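PDB 4PBQ: putative TRAP PERIPLASMIC SOLUTE BINDING PROTEIN, which binds L-gulonate and probably hands this or a related sugar acid in the periplasm to a TRAP membrane transporter for uptake. Local coordinates for residues His31-Ile36 and Tyr209-Asp214; Ile41-Tyr46 and Ile61-Asn66; Phe100-Trp105 and Gln321-Ala326. One frame throughout, in Å; residues are numbered along the deposited sequence.

Contact 1: His31-Ile36 and Tyr209-Asp214; sequences HYNSDI and YMLIKD. With 2UF (L-gulonate), chain D.
Two water molecules carry the polar traffic between Asn33 and Ser34 of the loop and Asp214 of the helix, which form no direct polar bond. One water donates to Asn33 OD1 at 2.7 Å and to Asp214 OD2 at 2.9 Å, while accepting from the backbone N of Ser34; an amide oxygen, a carboxylate and an N-H thus share one mediator. The second water lies 2.7 Å from Ser34 OG and donates to the carbonyl O of Asp214. Serine suits this place because its small hydroxyl can meet the second water and also accept a backbone N-H: Ile36 N donates to Ser34 OG over 3.0 Å in a nearly straight bond (176°), closing an ST turn. The backbone turns CB toward the helix, where Ser34 CB rests 3.8 Å from Asp214 CB; OG, anti to the backbone N (chi1 163°), takes the ST-turn bond. The side chains of Ile36 and Asp214 run antiparallel alongside one another, bringing Ile36 CD1 to 3.2 Å from Asp214 OD1, a close methyl-oxygen approach. Deeper in, Leu211 CD2 lies 3.7 Å from Asn33 OD1. Beside it, Tyr32 OH stands 2.8 Å from O3 of L-gulonate in the ligand pocket. The loop joins strand 25-30 to helix 38-54, whose Ser39 touches Asn33; helix 209-214 follows strand 204-208 and packs through Met210 and Lys213 against the long helix 248-281.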
loop_
_atom_site.group_PDB
_atom_site.type_symbol
_atom_site.label_atom_id
_atom_site.label_comp_id
_atom_site.label_asym_id
_atom_site.label_seq_id
_atom_site.Cartn_x
_atom_site.Cartn_y
_atom_site.Cartn_z
ATOM N N HIS A 31 12.250 -0.516 -0.496
ATOM C CA HIS A 31 10.851 -0.752 -0.153
ATOM C C HIS A 31 10.742 -1.527 1.154
ATOM O O HIS A 31 11.748 -1.994 1.705
ATOM C CB HIS A 31 10.105 -1.426 -1.303
ATOM C CG HIS A 31 10.526 -2.826 -1.575
ATOM N ND1 HIS A 31 9.900 -3.921 -1.020
ATOM C CD2 HIS A 31 11.499 -3.312 -2.384
ATOM C CE1 HIS A 31 10.468 -5.023 -1.479
ATOM N NE2 HIS A 31 11.442 -4.676 -2.301
ATOM N N TYR A 32 9.508 -1.643 1.659
ATOM C CA TYR A 32 9.257 -2.262 2.954
ATOM C C TYR A 32 8.816 -3.726 2.958
ATOM O O TYR A 32 8.772 -4.362 4.022
ATOM C CB TYR A 32 8.217 -1.440 3.725
ATOM C CG TYR A 32 6.777 -1.413 3.249
ATOM C CD1 TYR A 32 5.930 -2.493 3.469
ATOM C CD2 TYR A 32 6.236 -0.263 2.667
ATOM C CE1 TYR A 32 4.597 -2.442 3.104
ATOM C CE2 TYR A 32 4.887 -0.212 2.298
ATOM C CZ TYR A 32 4.084 -1.298 2.523
ATOM O OH TYR A 32 2.744 -1.239 2.169
ATOM N N ASN A 33 8.453 -4.235 1.786
ATOM C CA ASN A 33 8.049 -5.622 1.637
ATOM C C ASN A 33 9.226 -6.623 1.635
ATOM O O ASN A 33 10.389 -6.234 1.526
ATOM C CB ASN A 33 7.145 -5.774 0.396
ATOM C CG ASN A 33 5.677 -5.432 0.697
ATOM O OD1 ASN A 33 5.108 -5.915 1.669
ATOM N ND2 ASN A 33 5.080 -4.627 -0.138
ATOM N N SER A 34 8.897 -7.908 1.811
ATOM C CA SER A 34 9.848 -9.001 1.780
ATOM C C SER A 34 10.445 -9.201 0.392
ATOM O O SER A 34 9.853 -8.817 -0.606
ATOM C CB SER A 34 9.110 -10.284 2.187
ATOM O OG SER A 34 9.799 -11.428 1.831
ATOM N N ASP A 35 11.607 -9.840 0.338
ATOM C CA ASP A 35 12.181 -10.187 -0.961
ATOM C C ASP A 35 11.433 -11.266 -1.719
ATOM O O ASP A 35 11.764 -11.548 -2.878
ATOM C CB ASP A 35 13.660 -10.504 -0.837
ATOM C CG ASP A 35 13.962 -11.782 -0.058
ATOM O OD1 ASP A 35 13.066 -12.503 0.398
ATOM O OD2 ASP A 35 15.156 -12.080 0.079
ATOM N N ILE A 36 10.417 -11.872 -1.102
ATOM C CA ILE A 36 9.570 -12.796 -1.841
ATOM C C ILE A 36 8.164 -12.246 -2.063
ATOM O O ILE A 36 7.284 -12.940 -2.575
ATOM C CB ILE A 36 9.533 -14.216 -1.234
ATOM C CG1 ILE A 36 9.179 -14.196 0.247
ATOM C CG2 ILE A 36 10.879 -14.897 -1.438
ATOM C CD1 ILE A 36 7.767 -13.783 0.520
ATOM N N TYR A 209 -3.211 -9.492 3.205
ATOM C CA TYR A 209 -2.857 -10.890 3.477
ATOM C C TYR A 209 -1.371 -11.182 3.244
ATOM O O TYR A 209 -0.745 -11.850 4.063
ATOM C CB TYR A 209 -3.693 -11.855 2.617
ATOM C CG TYR A 209 -5.024 -12.229 3.214
ATOM C CD1 TYR A 209 -5.109 -13.022 4.345
ATOM C CD2 TYR A 209 -6.201 -11.817 2.619
ATOM C CE1 TYR A 209 -6.352 -13.390 4.875
ATOM C CE2 TYR A 209 -7.420 -12.150 3.152
ATOM C CZ TYR A 209 -7.494 -12.945 4.267
ATOM O OH TYR A 209 -8.747 -13.274 4.764
HETATM N N MSE A 210 -0.810 -10.729 2.118
HETATM C CA MSE A 210 0.557 -11.121 1.810
HETATM C C MSE A 210 1.539 -10.568 2.815
HETATM O O MSE A 210 2.455 -11.283 3.220
HETATM C CB MSE A 210 0.978 -10.757 0.383
HETATM C CG MSE A 210 0.152 -11.483 -0.658
HETATM SE SE MSE A 210 0.805 -11.210 -2.472
HETATM C CE MSE A 210 0.163 -9.411 -2.754
ATOM N N LEU A 211 1.340 -9.329 3.266
ATOM C CA LEU A 211 2.176 -8.793 4.326
ATOM C C LEU A 211 2.078 -9.623 5.620
ATOM O O LEU A 211 3.081 -9.923 6.268
ATOM C CB LEU A 211 1.796 -7.324 4.581
ATOM C CG LEU A 211 2.596 -6.458 5.555
ATOM C CD1 LEU A 211 2.422 -6.821 7.035
ATOM C CD2 LEU A 211 4.026 -6.460 5.168
ATOM N N ILE A 212 0.862 -9.987 6.010
ATOM C CA ILE A 212 0.652 -10.788 7.204
ATOM C C ILE A 212 1.422 -12.111 7.155
ATOM O O ILE A 212 1.990 -12.539 8.156
ATOM C CB ILE A 212 -0.852 -10.989 7.425
ATOM C CG1 ILE A 212 -1.450 -9.641 7.802
ATOM C CG2 ILE A 212 -1.123 -12.020 8.519
ATOM C CD1 ILE A 212 -2.976 -9.633 7.849
ATOM N N LYS A 213 1.511 -12.737 5.981
ATOM C CA LYS A 213 2.297 -13.959 5.875
ATOM C C LYS A 213 3.787 -13.631 5.841
ATOM O O LYS A 213 4.574 -14.231 6.580
ATOM C CB LYS A 213 1.961 -14.757 4.621
ATOM C CG LYS A 213 2.687 -16.110 4.591
ATOM C CD LYS A 213 2.638 -16.804 3.248
ATOM C CE LYS A 213 3.567 -17.995 3.280
ATOM N NZ LYS A 213 3.683 -18.736 1.974
ATOM N N ASP A 214 4.165 -12.733 4.923
ATOM C CA ASP A 214 5.584 -12.511 4.595
ATOM C C ASP A 214 6.318 -12.033 5.846
ATOM O O ASP A 214 7.483 -12.354 6.054
ATOM C CB ASP A 214 5.727 -11.406 3.555
ATOM C CG ASP A 214 5.245 -11.796 2.141
ATOM O OD1 ASP A 214 4.955 -12.977 1.849
ATOM O OD2 ASP A 214 5.184 -10.853 1.303
HETATM O O6A 2UF D . 3.022 0.165 7.487
HETATM C C6 2UF D . 1.960 -0.182 6.952
HETATM O O6B 2UF D . 1.028 -0.776 7.515
HETATM C C5 2UF D . 1.819 0.106 5.443
HETATM O O5 2UF D . 0.961 -0.862 4.880
HETATM C C4 2UF D . 1.239 1.518 5.204
HETATM O O4 2UF D . 2.171 2.511 5.664
HETATM C C3 2UF D . 0.929 1.709 3.703
HETATM O O3 2UF D . 2.062 1.346 2.841
HETATM C C2 2UF D . 0.527 3.161 3.394
HETATM O O2 2UF D . -0.051 3.108 2.104
HETATM C C1 2UF D . -0.566 3.685 4.375
HETATM O O1 2UF D . -0.987 4.976 3.904
HETATM O O HOH W 1 6.074 -8.346 2.515
HETATM O O HOH W 2 9.248 -13.145 3.847
#

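Contact 2: Ile41-Tyr46 and Ile61-Asn66; sequences IALQEY and IRLYPN
The turn that offers Leu43 and Gln44 to Leu63 is held by a backbone hydrogen bond of 2.9 Å from Tyr46 N to Ala42 O, and by a similar one from Glu45 N to Ile41 O. Between the two segments the packing is through hydrocarbon, and one methyl makes most of it. Leu63 CD1 comes to 3.6 Å from Gln44 CG. The same Leu63 CD1 stands 4.0 Å from Leu43 CB, so that it presses on the helix surface where two successive side chains leave the helix backbone. It gets there because Leu63 is stretched out: CG lies beside the backbone N, and CD1 is anti to CA (chi2 -176°). Leucine fits, being long enough to span the gap between strand and helix with a blunt hydrocarbon end. Gln44 gives only its aliphatic part. Its side chain crosses that of Leu63 at a slant and continues extended beyond CG, carrying the amide away from the strand, which suits a residue at the margin of the packing. Leu43 is more deeply placed, and is also covered by Leu29 of the adjacent strand and Tyr261 of helix 248-281. Farther along helix 38-54, Lys48 NZ donates to Ile61 O and Glu52 OE2 accepts from Ile61 N. Strand 25-30, helix 38-54 and strand 59-64, with its two strands paired in parallel, form a beta-alpha-beta crossover, and this leucine packs the connecting helix against the second strand of the unit.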
loop_
_atom_site.group_PDB
_atom_site.type_symbol
_atom_site.label_atom_id
_atom_site.label_comp_id
_atom_site.label_asym_id
_atom_site.label_seq_id
_atom_site.Cartn_x
_atom_site.Cartn_y
_atom_site.Cartn_z
ATOM N N ILE A 41 9.765 -9.589 -6.548
ATOM C CA ILE A 41 10.005 -10.555 -7.616
ATOM C C ILE A 41 9.854 -9.876 -8.967
ATOM O O ILE A 41 10.697 -10.038 -9.846
ATOM C CB ILE A 41 9.034 -11.752 -7.492
ATOM C CG1 ILE A 41 9.385 -12.587 -6.247
ATOM C CG2 ILE A 41 9.122 -12.652 -8.691
ATOM C CD1 ILE A 41 8.323 -13.593 -5.856
ATOM N N ALA A 42 8.785 -9.101 -9.126
ATOM C CA ALA A 42 8.558 -8.369 -10.375
ATOM C C ALA A 42 9.597 -7.264 -10.630
ATOM O O ALA A 42 9.979 -7.029 -11.779
ATOM C CB ALA A 42 7.125 -7.811 -10.415
ATOM N N LEU A 43 10.060 -6.598 -9.574
ATOM C CA LEU A 43 11.152 -5.638 -9.697
ATOM C C LEU A 43 12.396 -6.334 -10.227
ATOM O O LEU A 43 13.079 -5.819 -11.116
ATOM C CB LEU A 43 11.483 -5.017 -8.344
ATOM C CG LEU A 43 10.637 -3.858 -7.860
ATOM C CD1 LEU A 43 11.117 -3.462 -6.487
ATOM C CD2 LEU A 43 10.669 -2.661 -8.810
ATOM N N GLN A 44 12.705 -7.500 -9.671
ATOM C CA GLN A 44 13.890 -8.256 -10.104
ATOM C C GLN A 44 13.829 -8.695 -11.555
ATOM O O GLN A 44 14.808 -8.554 -12.296
ATOM C CB GLN A 44 14.077 -9.519 -9.261
ATOM C CG GLN A 44 14.421 -9.348 -7.813
ATOM C CD GLN A 44 14.510 -10.707 -7.086
ATOM O OE1 GLN A 44 13.539 -11.495 -7.044
ATOM N NE2 GLN A 44 15.671 -10.979 -6.509
ATOM N N GLU A 45 12.699 -9.252 -11.954
ATOM C CA GLU A 45 12.617 -9.930 -13.244
ATOM C C GLU A 45 12.283 -8.986 -14.393
ATOM O O GLU A 45 12.671 -9.247 -15.541
ATOM C CB GLU A 45 11.583 -11.044 -13.179
ATOM C CG GLU A 45 12.009 -12.197 -12.316
ATOM C CD GLU A 45 13.408 -12.683 -12.656
ATOM O OE1 GLU A 45 13.695 -12.877 -13.877
ATOM O OE2 GLU A 45 14.218 -12.835 -11.700
ATOM N N TYR A 46 11.538 -7.920 -14.093
ATOM C CA TYR A 46 10.953 -7.077 -15.142
ATOM C C TYR A 46 11.483 -5.643 -15.118
ATOM O O TYR A 46 11.849 -5.108 -16.156
ATOM C CB TYR A 46 9.409 -7.099 -15.081
ATOM C CG TYR A 46 8.887 -8.507 -15.122
ATOM C CD1 TYR A 46 9.082 -9.297 -16.240
ATOM C CD2 TYR A 46 8.250 -9.065 -14.024
ATOM C CE1 TYR A 46 8.650 -10.602 -16.263
ATOM C CE2 TYR A 46 7.816 -10.370 -14.045
ATOM C CZ TYR A 46 8.010 -11.126 -15.160
ATOM O OH TYR A 46 7.573 -12.425 -15.183
ATOM N N ILE A 61 19.948 -0.908 -11.156
ATOM C CA ILE A 61 18.845 -0.737 -10.217
ATOM C C ILE A 61 19.099 -1.683 -9.046
ATOM O O ILE A 61 18.872 -2.895 -9.165
ATOM C CB ILE A 61 17.489 -1.064 -10.859
ATOM C CG1 ILE A 61 17.320 -0.364 -12.223
ATOM C CG2 ILE A 61 16.357 -0.718 -9.883
ATOM C CD1 ILE A 61 17.381 1.169 -12.210
ATOM N N ARG A 62 19.643 -1.148 -7.951
ATOM C CA ARG A 62 20.024 -1.983 -6.796
ATOM C C ARG A 62 18.822 -2.071 -5.829
ATOM O O ARG A 62 18.378 -1.065 -5.327
ATOM C CB ARG A 62 21.241 -1.410 -6.063
ATOM C CG ARG A 62 22.476 -1.304 -6.950
ATOM C CD ARG A 62 23.729 -1.110 -6.116
ATOM N NE ARG A 62 24.122 -2.344 -5.436
ATOM C CZ ARG A 62 24.919 -2.391 -4.370
ATOM N NH1 ARG A 62 25.225 -3.561 -3.815
ATOM N NH2 ARG A 62 25.417 -1.270 -3.862
ATOM N N LEU A 63 18.326 -3.275 -5.579
ATOM C CA LEU A 63 17.117 -3.468 -4.777
ATOM C C LEU A 63 17.433 -3.603 -3.279
ATOM O O LEU A 63 18.386 -4.292 -2.869
ATOM C CB LEU A 63 16.337 -4.701 -5.246
ATOM C CG LEU A 63 16.009 -4.690 -6.742
ATOM C CD1 LEU A 63 15.159 -5.894 -7.093
ATOM C CD2 LEU A 63 15.275 -3.395 -7.171
ATOM N N TYR A 64 16.613 -2.948 -2.472
ATOM C CA TYR A 64 16.763 -2.963 -1.024
ATOM C C TYR A 64 15.397 -3.210 -0.379
ATOM O O TYR A 64 14.673 -2.274 -0.060
ATOM C CB TYR A 64 17.321 -1.632 -0.536
ATOM C CG TYR A 64 18.780 -1.397 -0.897
ATOM C CD1 TYR A 64 19.819 -1.856 -0.087
ATOM C CD2 TYR A 64 19.113 -0.695 -2.049
ATOM C CE1 TYR A 64 21.159 -1.607 -0.414
ATOM C CE2 TYR A 64 20.441 -0.445 -2.383
ATOM C CZ TYR A 64 21.452 -0.900 -1.569
ATOM O OH TYR A 64 22.759 -0.632 -1.922
ATOM N N PRO A 65 15.047 -4.482 -0.181
ATOM C CA PRO A 65 13.742 -4.800 0.388
ATOM C C PRO A 65 13.763 -4.637 1.921
ATOM O O PRO A 65 14.775 -4.276 2.509
ATOM C CB PRO A 65 13.575 -6.263 0.005
ATOM C CG PRO A 65 15.015 -6.810 0.114
ATOM C CD PRO A 65 15.851 -5.692 -0.460
ATOM N N ASN A 66 12.635 -4.913 2.546
ATOM C CA ASN A 66 12.553 -5.117 3.983
ATOM C C ASN A 66 13.148 -3.978 4.832
ATOM O O ASN A 66 13.790 -4.229 5.842
ATOM C CB ASN A 66 13.223 -6.433 4.358
ATOM C CG ASN A 66 12.733 -6.970 5.680
ATOM O OD1 ASN A 66 11.640 -6.611 6.160
ATOM N ND2 ASN A 66 13.541 -7.830 6.294
#

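Contact 3: Phe100-Trp105 and Gln321-Ala326; sequences FGVWEW and QKINEA. With 2UF (L-gulonate), chain D.
Val102 and Trp103, which meet Ile323, belong to the short 3-10 segment that also brings Glu104 into the L-gulonate pocket. The tight turns are marked by Glu104 N bonding to Gly101 O, three residues back. Ile323 reaches in from the C-terminal helix with CG1 beside the backbone N and CD1 anti to CA (chi2 171°), so its terminal methyl leads. That methyl, CD1, comes to 3.7 Å from Trp103 CZ3, at a slant to the indole, and to 4.0 Å from Val102 CG2. Isoleucine suits this buried place: its apolar CD1 end packs against both the indole and the valine, with no polar group to satisfy. Val102 itself is a spacer between two indoles: its CG1 stands 3.7 Å above the Trp103 plane, over the ring centre, while CG2 lies over a face of Trp105, nearer the rim. Beyond them, Tyr141 meets Trp103 edge-to-face and Phe309 stacks on Trp105, which makes the surroundings strongly aromatic. On the pocket side, Glu104 is extended beyond CG and spends one oxygen on each of two ligand hydroxyls: O1 donates to OE1 at 2.7 Å and O2 to OE2 at 2.6 Å. Ser232 OG adds a further hydrogen bond to OE2. This paired acceptor implies recognition of neighbouring hydroxyls, and would probably disfavour an acidic group there. The contact proper is apolar, so one short segment combines two chemistries: hydrocarbon packing through Val102 and Trp103 toward the C-terminal helix, and a charged acceptor, Glu104, toward the ligand.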
loop_
_atom_site.group_PDB
_atom_site.type_symbol
_atom_site.label_atom_id
_atom_site.label_comp_id
_atom_site.label_asym_id
_atom_site.label_seq_id
_atom_site.Cartn_x
_atom_site.Cartn_y
_atom_site.Cartn_z
ATOM N N PHE A 100 -2.985 12.571 -2.328
ATOM C CA PHE A 100 -2.264 11.320 -2.609
ATOM C C PHE A 100 -2.801 10.128 -1.832
ATOM O O PHE A 100 -2.519 8.977 -2.179
ATOM C CB PHE A 100 -0.759 11.480 -2.337
ATOM C CG PHE A 100 -0.134 12.586 -3.131
ATOM C CD1 PHE A 100 -0.281 12.626 -4.518
ATOM C CD2 PHE A 100 0.584 13.586 -2.512
ATOM C CE1 PHE A 100 0.285 13.655 -5.269
ATOM C CE2 PHE A 100 1.121 14.639 -3.255
ATOM C CZ PHE A 100 0.977 14.665 -4.638
ATOM N N GLY A 101 -3.559 10.380 -0.771
ATOM C CA GLY A 101 -4.077 9.297 0.037
ATOM C C GLY A 101 -5.452 8.769 -0.374
ATOM O O GLY A 101 -5.981 7.839 0.262
ATOM N N VAL A 102 -6.027 9.350 -1.429
ATOM C CA VAL A 102 -7.407 9.059 -1.806
ATOM C C VAL A 102 -7.650 7.574 -2.102
ATOM O O VAL A 102 -8.735 7.071 -1.833
ATOM C CB VAL A 102 -7.875 9.934 -3.000
ATOM C CG1 VAL A 102 -7.110 9.610 -4.276
ATOM C CG2 VAL A 102 -9.371 9.786 -3.223
ATOM N N TRP A 103 -6.645 6.869 -2.624
ATOM C CA TRP A 103 -6.849 5.479 -3.056
ATOM C C TRP A 103 -7.144 4.548 -1.893
ATOM O O TRP A 103 -7.699 3.491 -2.117
ATOM C CB TRP A 103 -5.633 4.948 -3.848
ATOM C CG TRP A 103 -5.137 5.958 -4.806
ATOM C CD1 TRP A 103 -3.922 6.596 -4.789
ATOM C CD2 TRP A 103 -5.853 6.496 -5.928
ATOM N NE1 TRP A 103 -3.852 7.500 -5.824
ATOM C CE2 TRP A 103 -5.026 7.450 -6.536
ATOM C CE3 TRP A 103 -7.122 6.261 -6.476
ATOM C CZ2 TRP A 103 -5.424 8.166 -7.645
ATOM C CZ3 TRP A 103 -7.505 6.981 -7.594
ATOM C CH2 TRP A 103 -6.673 7.917 -8.156
ATOM N N GLU A 104 -6.751 4.950 -0.680
ATOM C CA GLU A 104 -6.978 4.187 0.537
ATOM C C GLU A 104 -8.246 4.618 1.301
ATOM O O GLU A 104 -8.498 4.139 2.395
ATOM C CB GLU A 104 -5.752 4.265 1.448
ATOM C CG GLU A 104 -4.607 3.331 0.977
ATOM C CD GLU A 104 -3.308 3.501 1.767
ATOM O OE1 GLU A 104 -3.090 4.610 2.320
ATOM O OE2 GLU A 104 -2.542 2.505 1.886
ATOM N N TRP A 105 -9.077 5.472 0.717
ATOM C CA TRP A 105 -10.344 5.779 1.365
ATOM C C TRP A 105 -11.180 4.493 1.442
ATOM O O TRP A 105 -11.207 3.700 0.497
ATOM C CB TRP A 105 -11.071 6.902 0.634
ATOM C CG TRP A 105 -10.412 8.254 0.802
ATOM C CD1 TRP A 105 -9.242 8.523 1.461
ATOM C CD2 TRP A 105 -10.861 9.492 0.263
ATOM N NE1 TRP A 105 -8.951 9.871 1.374
ATOM C CE2 TRP A 105 -9.928 10.482 0.641
ATOM C CE3 TRP A 105 -11.970 9.870 -0.500
ATOM C CZ2 TRP A 105 -10.083 11.818 0.290
ATOM C CZ3 TRP A 105 -12.119 11.199 -0.839
ATOM C CH2 TRP A 105 -11.185 12.154 -0.440
ATOM N N GLN A 321 -16.161 11.400 -7.894
ATOM C CA GLN A 321 -16.988 11.262 -9.086
ATOM C C GLN A 321 -16.189 10.666 -10.249
ATOM O O GLN A 321 -16.659 9.765 -10.935
ATOM C CB GLN A 321 -17.571 12.612 -9.502
ATOM C CG GLN A 321 -18.187 12.591 -10.901
ATOM C CD GLN A 321 -18.962 13.856 -11.229
ATOM O OE1 GLN A 321 -19.136 14.744 -10.382
ATOM N NE2 GLN A 321 -19.434 13.944 -12.465
ATOM N N LYS A 322 -14.978 11.158 -10.466
ATOM C CA LYS A 322 -14.173 10.657 -11.575
ATOM C C LYS A 322 -13.724 9.222 -11.330
ATOM O O LYS A 322 -13.601 8.430 -12.266
ATOM C CB LYS A 322 -12.964 11.559 -11.814
ATOM C CG LYS A 322 -13.340 12.961 -12.309
ATOM C CD LYS A 322 -12.134 13.685 -12.879
ATOM C CE LYS A 322 -12.371 15.182 -12.985
ATOM N NZ LYS A 322 -13.758 15.504 -13.376
ATOM N N ILE A 323 -13.456 8.898 -10.072
ATOM C CA ILE A 323 -13.073 7.540 -9.703
ATOM C C ILE A 323 -14.236 6.584 -9.998
ATOM O O ILE A 323 -14.059 5.525 -10.609
ATOM C CB ILE A 323 -12.663 7.483 -8.222
ATOM C CG1 ILE A 323 -11.262 8.097 -8.055
ATOM C CG2 ILE A 323 -12.688 6.049 -7.718
ATOM C CD1 ILE A 323 -10.823 8.297 -6.614
ATOM N N ASN A 324 -15.434 6.977 -9.598
ATOM C CA ASN A 324 -16.616 6.176 -9.883
ATOM C C ASN A 324 -16.879 6.043 -11.388
ATOM O O ASN A 324 -17.233 4.970 -11.860
ATOM C CB ASN A 324 -17.838 6.735 -9.143
ATOM C CG ASN A 324 -17.815 6.394 -7.661
ATOM O OD1 ASN A 324 -17.221 5.397 -7.260
ATOM N ND2 ASN A 324 -18.456 7.220 -6.845
ATOM N N GLU A 325 -16.669 7.115 -12.143
ATOM C CA GLU A 325 -16.833 7.064 -13.595
ATOM C C GLU A 325 -15.829 6.118 -14.281
ATOM O O GLU A 325 -16.119 5.569 -15.341
ATOM C CB GLU A 325 -16.744 8.475 -14.170
ATOM C CG GLU A 325 -17.927 9.334 -13.729
ATOM C CD GLU A 325 -17.786 10.815 -14.060
ATOM O OE1 GLU A 325 -16.654 11.279 -14.338
ATOM O OE2 GLU A 325 -18.824 11.517 -14.037
ATOM N N ALA A 326 -14.661 5.923 -13.670
ATOM C CA ALA A 326 -13.640 5.037 -14.230
ATOM C C ALA A 326 -13.887 3.559 -13.928
ATOM O O ALA A 326 -13.257 2.689 -14.534
ATOM C CB ALA A 326 -12.260 5.439 -13.718
HETATM O O6A 2UF D . 3.022 0.165 7.487
HETATM C C6 2UF D . 1.960 -0.182 6.952
HETATM O O6B 2UF D . 1.028 -0.776 7.515
HETATM C C5 2UF D . 1.819 0.106 5.443
HETATM O O5 2UF D . 0.961 -0.862 4.880
HETATM C C4 2UF D . 1.239 1.518 5.204
HETATM O O4 2UF D . 2.171 2.511 5.664
HETATM C C3 2UF D . 0.929 1.709 3.703
HETATM O O3 2UF D . 2.062 1.346 2.841
HETATM C C2 2UF D . 0.527 3.161 3.394
HETATM O O2 2UF D . -0.051 3.108 2.104
HETATM C C1 2UF D . -0.566 3.685 4.375
HETATM O O1 2UF D . -0.987 4.976 3.904
#

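Contacts 1 and 2 adjoin, their centres about 13 Å apart: residues 31-36 run beside 61-66, with a probable hydrogen bond of 2.8 Å between Asn33 O and Asn66 N and another of 3.0 Å between His31 N and Tyr64 O. Contact 2 is nested within the chain loop that contact 1 closes, and its Leu43 side chain stays about 14 Å from the ligand. Contact 3 lies across the chain's centre, about 25 Å from contact 1 and about 28 Å from contact 2, centre to centre. Contacts 1 and 3, with nearest atoms about 6 Å apart, both touch L-gulonate, approached by Tyr32 at O3 and held by Glu104 at its O1 and O2 hydroxyls.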